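Local coordinates for protein AgaA (Rhizobium radiobacter, PDB 6HLX) that binds the opine agropinic acid as the periplasmic solute-binding protein of an ABC transporter that imports it into the bacterium, at residues T76-D81 against P111-V116; I105-T110 against K117-T122. All blocks are in the same frame, centred on the assembly; numbering follows the deposited sequence.

Interaction 1: T76-D81 against P111-V116; sequences TVTSAD and PDEKTV
The turn of a β-hairpin meets the N-terminus of helix 79-90 here, and the contact illustrates how a helix start can be tied to backbone oxygens of a tight turn. The turn is type I, running from Asp112 to Thr115, and presents two successive carbonyls to Ser79, the first residue of the helix. Ser79 N donates to Glu113 O at 2.8 Å, moderately bent at 149° and coming from above the carbonyl plane. Its hydroxyl, held between backbone N and carbonyl carbon (chi1 56°), turns to the preceding carbonyl, with OG 2.7 Å from Asp112 O. That oxygen also receives Thr115 N, the closing bond of the turn, so it serves helix and hairpin together. The turn is braced from within by an Asx turn: Asp112 OD1 takes Lys114 N on its anti lone pair and Thr115 OG1 from above the carboxylate plane. On the helix side, Thr78 sits at the N-cap position, and its backbone N and OG1 both donate to Asp81 OD2, whose partner oxygen OD1 is held by Ala141 N. At the edge, the bent Lys114 side chain crosses that of Thr76 at about a right angle, its CE and NZ against Thr76 CG2, and a water bridges Lys114 NZ to Val77 O. Next to the hydrogen bonds, Val116 CG2, anti to its carbonyl carbon, packs against Ser79 CB at 3.6 Å.

Interaction 2: I105-T110 against K117-T122; sequences ISKIET and KLTLST. With EDO (1,2-ethanediol), chain B.
A classic β-bulge interrupts this antiparallel hairpin, where Ser106 and Lys107 both face Thr119. Thr119 O accepts hydrogen bonds from both backbone N-H groups in its carbonyl plane, Ser106 N at 2.8 Å and Lys107 N at 3.2 Å. Beyond the bulge the ladder is regular, its straightest rung being Glu109 N to Lys117 O (174°). On the apolar face, that of Ile108 and Leu118, Leu118 is the bump. Its CD2 lies 3.8 Å from Ile108 CG1 and 4.0 Å from Ile108 CG2, filling the notch between these branches, while CD1 reaches obliquely to the tip of Ile105. Across the bulge, at the Ile105-Leu120 pair, Leu120 CD2 lies 3.7 Å from Ile105 CG1, although the two side chains start out divergently. On the polar face Lys107 and Thr119 lie side by side, and Glu109 crosses Lys117 obliquely, their charged ends near but beyond a salt bridge. One water links Glu109 OE1 with Thr119 OG1. Thr110 N donates to O1 of a 1,2-ethanediol that most likely came with the crystallisation medium. Strand 105-110 edges the five-stranded sheet, strand 61-66 flanks 115-120, and Leu86 and Leu90 of helix 79-90 cover the apolar face, with helix 127-131 against Leu118 and Leu120.

How the interactions relate
Both contacts belong to one hairpin and the helix lying on it: interaction 1 fastens the turn to the start of helix 79-90, and interaction 2 zips the two strands behind it. Their centres are 15 Å apart, yet they touch directly, with Ser79 OG 3.4 Å from Thr110 CB and Val116 CG1 4.0 Å from Ile108 CG2. A surface zinc held by Glu54 and His65 lies close to the side chains of Thr115 (about 6 Å) and Lys117 (about 7 Å). The centres of interactions 1 and 2 are about 29 Å and 25 Å from the centre of the chain, placing this small sheet at the periphery of the binding protein.

Interaction 1: T76-D81 against P111-V116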
loop_
_atom_site.group_PDB
_atom_site.type_symbol
_atom_site.label_atom_id
_atom_site.label_comp_id
_atom_site.label_asym_id
_atom_site.label_seq_id
_atom_site.Cartn_x
_atom_site.Cartn_y
_atom_site.Cartn_z
ATOM N N THR A 76 -28.860 -8.630 -0.872
ATOM C CA THR A 76 -28.627 -7.834 0.336
ATOM C C THR A 76 -27.314 -8.212 0.997
ATOM O O THR A 76 -26.946 -9.388 1.020
ATOM C CB THR A 76 -29.815 -8.006 1.295
ATOM O OG1 THR A 76 -30.981 -7.540 0.621
ATOM C CG2 THR A 76 -29.655 -7.219 2.605
ATOM N N VAL A 77 -26.609 -7.219 1.528
ATOM C CA VAL A 77 -25.349 -7.472 2.252
ATOM C C VAL A 77 -25.715 -8.078 3.601
ATOM O O VAL A 77 -26.489 -7.479 4.354
ATOM C CB VAL A 77 -24.501 -6.189 2.429
ATOM C CG1 VAL A 77 -23.241 -6.480 3.262
ATOM C CG2 VAL A 77 -24.120 -5.596 1.076
ATOM N N THR A 78 -25.178 -9.273 3.907
ATOM C CA THR A 78 -25.517 -9.942 5.167
ATOM C C THR A 78 -24.252 -10.379 5.899
ATOM O O THR A 78 -23.149 -10.404 5.319
ATOM C CB THR A 78 -26.424 -11.172 4.924
ATOM O OG1 THR A 78 -25.643 -12.219 4.357
ATOM C CG2 THR A 78 -27.655 -10.861 4.042
ATOM N N SER A 79 -24.433 -10.812 7.155
ATOM C CA SER A 79 -23.338 -11.290 7.986
ATOM C C SER A 79 -22.646 -12.526 7.417
ATOM O O SER A 79 -21.424 -12.669 7.592
ATOM C CB SER A 79 -23.814 -11.539 9.409
ATOM O OG SER A 79 -24.900 -12.441 9.417
ATOM N N ALA A 80 -23.390 -13.374 6.680
ATOM C CA ALA A 80 -22.774 -14.549 6.038
ATOM C C ALA A 80 -21.768 -14.122 4.953
ATOM O O ALA A 80 -20.764 -14.816 4.738
ATOM C CB ALA A 80 -23.843 -15.440 5.441
ATOM N N ASP A 81 -22.032 -12.985 4.269
ATOM C CA ASP A 81 -21.127 -12.445 3.237
ATOM C C ASP A 81 -19.845 -11.927 3.899
ATOM O O ASP A 81 -18.750 -12.150 3.392
ATOM C CB ASP A 81 -21.821 -11.339 2.416
ATOM C CG ASP A 81 -23.124 -11.836 1.822
ATOM O OD1 ASP A 81 -23.112 -12.930 1.193
ATOM O OD2 ASP A 81 -24.163 -11.159 2.018
ATOM N N PRO A 111 -24.906 -13.937 14.652
ATOM C CA PRO A 111 -26.160 -14.219 15.409
ATOM C C PRO A 111 -27.446 -13.893 14.666
ATOM O O PRO A 111 -28.488 -14.498 14.921
ATOM C CB PRO A 111 -26.017 -13.405 16.700
ATOM C CG PRO A 111 -25.008 -12.362 16.392
ATOM C CD PRO A 111 -24.063 -12.953 15.364
ATOM N N ASP A 112 -27.367 -12.933 13.748
ATOM C CA ASP A 112 -28.456 -12.595 12.838
ATOM C C ASP A 112 -27.887 -12.089 11.525
ATOM O O ASP A 112 -26.668 -11.886 11.413
ATOM C CB ASP A 112 -29.518 -11.664 13.470
ATOM C CG ASP A 112 -29.043 -10.291 13.870
ATOM O OD1 ASP A 112 -28.298 -9.671 13.088
ATOM O OD2 ASP A 112 -29.464 -9.809 14.943
ATOM N N GLU A 113 -28.750 -11.894 10.524
ATOM C CA GLU A 113 -28.309 -11.451 9.194
ATOM C C GLU A 113 -27.599 -10.095 9.193
ATOM O O GLU A 113 -26.861 -9.804 8.243
ATOM C CB GLU A 113 -29.505 -11.403 8.218
ATOM C CG GLU A 113 -29.925 -12.768 7.707
ATOM C CD GLU A 113 -30.609 -12.783 6.350
ATOM O OE1 GLU A 113 -31.189 -11.745 5.948
ATOM O OE2 GLU A 113 -30.561 -13.842 5.683
ATOM N N LYS A 114 -27.842 -9.255 10.229
ATOM C CA LYS A 114 -27.258 -7.914 10.274
ATOM C C LYS A 114 -26.225 -7.708 11.371
ATOM O O LYS A 114 -25.875 -6.560 11.667
ATOM C CB LYS A 114 -28.371 -6.853 10.376
ATOM C CG LYS A 114 -29.330 -6.816 9.164
ATOM C CD LYS A 114 -28.602 -6.815 7.813
ATOM C CE LYS A 114 -29.534 -7.021 6.639
ATOM N NZ LYS A 114 -30.211 -5.758 6.266
ATOM N N THR A 115 -25.676 -8.794 11.921
ATOM C CA THR A 115 -24.675 -8.680 12.980
ATOM C C THR A 115 -23.539 -9.660 12.769
ATOM O O THR A 115 -23.791 -10.840 12.541
ATOM C CB THR A 115 -25.320 -8.929 14.368
ATOM O OG1 THR A 115 -26.524 -8.157 14.505
ATOM C CG2 THR A 115 -24.362 -8.653 15.534
ATOM N N VAL A 116 -22.302 -9.162 12.866
ATOM C CA VAL A 116 -21.073 -9.958 12.790
ATOM C C VAL A 116 -20.304 -9.696 14.077
ATOM O O VAL A 116 -20.091 -8.541 14.434
ATOM C CB VAL A 116 -20.170 -9.576 11.590
ATOM C CG1 VAL A 116 -18.934 -10.487 11.513
ATOM C CG2 VAL A 116 -20.936 -9.604 10.296
HETATM O O HOH W 1 -27.781 -5.025 4.652
#

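Interaction 2: I105-T110 against K117-T122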
loop_
_atom_site.group_PDB
_atom_site.type_symbol
_atom_site.label_atom_id
_atom_site.label_comp_id
_atom_site.label_asym_id
_atom_site.label_seq_id
_atom_site.Cartn_x
_atom_site.Cartn_y
_atom_site.Cartn_z
ATOM N N ILE A 105 -7.941 -13.088 14.155
ATOM C CA ILE A 105 -9.379 -13.391 14.201
ATOM C C ILE A 105 -9.501 -14.911 14.436
ATOM O O ILE A 105 -9.075 -15.687 13.578
ATOM C CB ILE A 105 -10.129 -12.955 12.915
ATOM C CG1 ILE A 105 -10.116 -11.412 12.758
ATOM C CG2 ILE A 105 -11.554 -13.522 12.935
ATOM C CD1 ILE A 105 -10.526 -10.892 11.299
ATOM N N SER A 106 -10.040 -15.327 15.595
ATOM C CA SER A 106 -10.159 -16.761 15.893
ATOM C C SER A 106 -11.587 -17.288 15.816
ATOM O O SER A 106 -11.785 -18.497 15.691
ATOM C CB SER A 106 -9.512 -17.110 17.237
ATOM O OG SER A 106 -10.045 -16.330 18.294
ATOM N N LYS A 107 -12.579 -16.407 15.936
ATOM C CA LYS A 107 -13.985 -16.806 15.869
ATOM C C LYS A 107 -14.780 -15.731 15.147
ATOM O O LYS A 107 -14.555 -14.542 15.395
ATOM C CB LYS A 107 -14.523 -17.011 17.301
ATOM C CG LYS A 107 -15.954 -17.550 17.366
ATOM C CD LYS A 107 -16.279 -18.141 18.735
ATOM C CE LYS A 107 -16.675 -17.096 19.750
ATOM N NZ LYS A 107 -17.122 -17.706 21.033
ATOM N N ILE A 108 -15.683 -16.141 14.234
ATOM C CA ILE A 108 -16.563 -15.215 13.528
ATOM C C ILE A 108 -17.982 -15.728 13.763
ATOM O O ILE A 108 -18.321 -16.836 13.327
ATOM C CB ILE A 108 -16.269 -15.089 12.009
ATOM C CG1 ILE A 108 -14.797 -14.690 11.732
ATOM C CG2 ILE A 108 -17.257 -14.069 11.371
ATOM C CD1 ILE A 108 -14.297 -14.947 10.250
ATOM N N GLU A 109 -18.800 -14.929 14.440
ATOM C CA GLU A 109 -20.183 -15.317 14.746
ATOM C C GLU A 109 -21.138 -14.448 13.950
ATOM O O GLU A 109 -20.851 -13.270 13.696
ATOM C CB GLU A 109 -20.470 -15.192 16.236
ATOM C CG GLU A 109 -19.649 -16.133 17.096
ATOM C CD GLU A 109 -19.868 -15.902 18.573
ATOM O OE1 GLU A 109 -19.373 -14.876 19.097
ATOM O OE2 GLU A 109 -20.543 -16.746 19.206
ATOM N N THR A 110 -22.263 -15.035 13.531
ATOM C CA THR A 110 -23.296 -14.332 12.752
ATOM C C THR A 110 -24.649 -14.577 13.472
ATOM O O THR A 110 -25.441 -15.377 12.973
ATOM C CB THR A 110 -23.256 -14.827 11.275
ATOM O OG1 THR A 110 -23.472 -16.239 11.285
ATOM C CG2 THR A 110 -21.906 -14.536 10.586
ATOM N N LYS A 117 -19.830 -10.755 14.731
ATOM C CA LYS A 117 -19.020 -10.594 15.930
ATOM C C LYS A 117 -17.698 -11.315 15.730
ATOM O O LYS A 117 -17.703 -12.500 15.392
ATOM C CB LYS A 117 -19.733 -11.197 17.141
ATOM C CG LYS A 117 -21.066 -10.554 17.492
ATOM C CD LYS A 117 -21.523 -10.995 18.893
ATOM C CE LYS A 117 -22.235 -12.329 18.936
ATOM N NZ LYS A 117 -22.748 -12.633 20.299
ATOM N N LEU A 118 -16.578 -10.616 15.964
ATOM C CA LEU A 118 -15.241 -11.207 15.891
ATOM C C LEU A 118 -14.688 -11.349 17.291
ATOM O O LEU A 118 -14.908 -10.488 18.149
ATOM C CB LEU A 118 -14.266 -10.324 15.074
ATOM C CG LEU A 118 -14.729 -9.884 13.688
ATOM C CD1 LEU A 118 -13.679 -8.985 13.033
ATOM C CD2 LEU A 118 -15.089 -11.073 12.801
ATOM N N THR A 119 -13.974 -12.452 17.529
ATOM C CA THR A 119 -13.232 -12.669 18.757
ATOM C C THR A 119 -11.810 -12.927 18.283
ATOM O O THR A 119 -11.602 -13.740 17.373
ATOM C CB THR A 119 -13.771 -13.820 19.612
ATOM O OG1 THR A 119 -15.148 -13.576 19.912
ATOM C CG2 THR A 119 -13.001 -13.955 20.930
ATOM N N LEU A 120 -10.844 -12.223 18.877
ATOM C CA LEU A 120 -9.435 -12.389 18.524
ATOM C C LEU A 120 -8.735 -13.300 19.524
ATOM O O LEU A 120 -9.116 -13.345 20.694
ATOM C CB LEU A 120 -8.710 -11.031 18.487
ATOM C CG LEU A 120 -9.335 -9.868 17.685
ATOM C CD1 LEU A 120 -8.341 -8.703 17.594
ATOM C CD2 LEU A 120 -9.792 -10.307 16.300
ATOM N N SER A 121 -7.690 -14.013 19.060
ATOM C CA SER A 121 -6.894 -14.883 19.919
ATOM C C SER A 121 -5.951 -14.024 20.789
ATOM O O SER A 121 -5.596 -14.430 21.898
ATOM C CB SER A 121 -6.130 -15.909 19.079
ATOM O OG SER A 121 -5.475 -15.289 17.980
ATOM N N THR A 122 -5.522 -12.840 20.263
ATOM C CA THR A 122 -4.690 -11.866 20.994
ATOM C C THR A 122 -5.278 -10.463 20.740
ATOM O O THR A 122 -5.802 -10.233 19.652
ATOM C CB THR A 122 -3.202 -11.933 20.555
ATOM O OG1 THR A 122 -3.099 -11.782 19.131
ATOM C CG2 THR A 122 -2.496 -13.219 21.022
HETATM C C1 EDO B . -23.724 -17.659 15.115
HETATM O O1 EDO B . -22.513 -18.014 14.474
HETATM C C2 EDO B . -23.484 -17.505 16.633
HETATM O O2 EDO B . -24.432 -16.591 17.173
HETATM O O HOH W 2 -16.079 -14.822 22.141
HETATM O O HOH W 3 -16.914 -14.005 17.914
#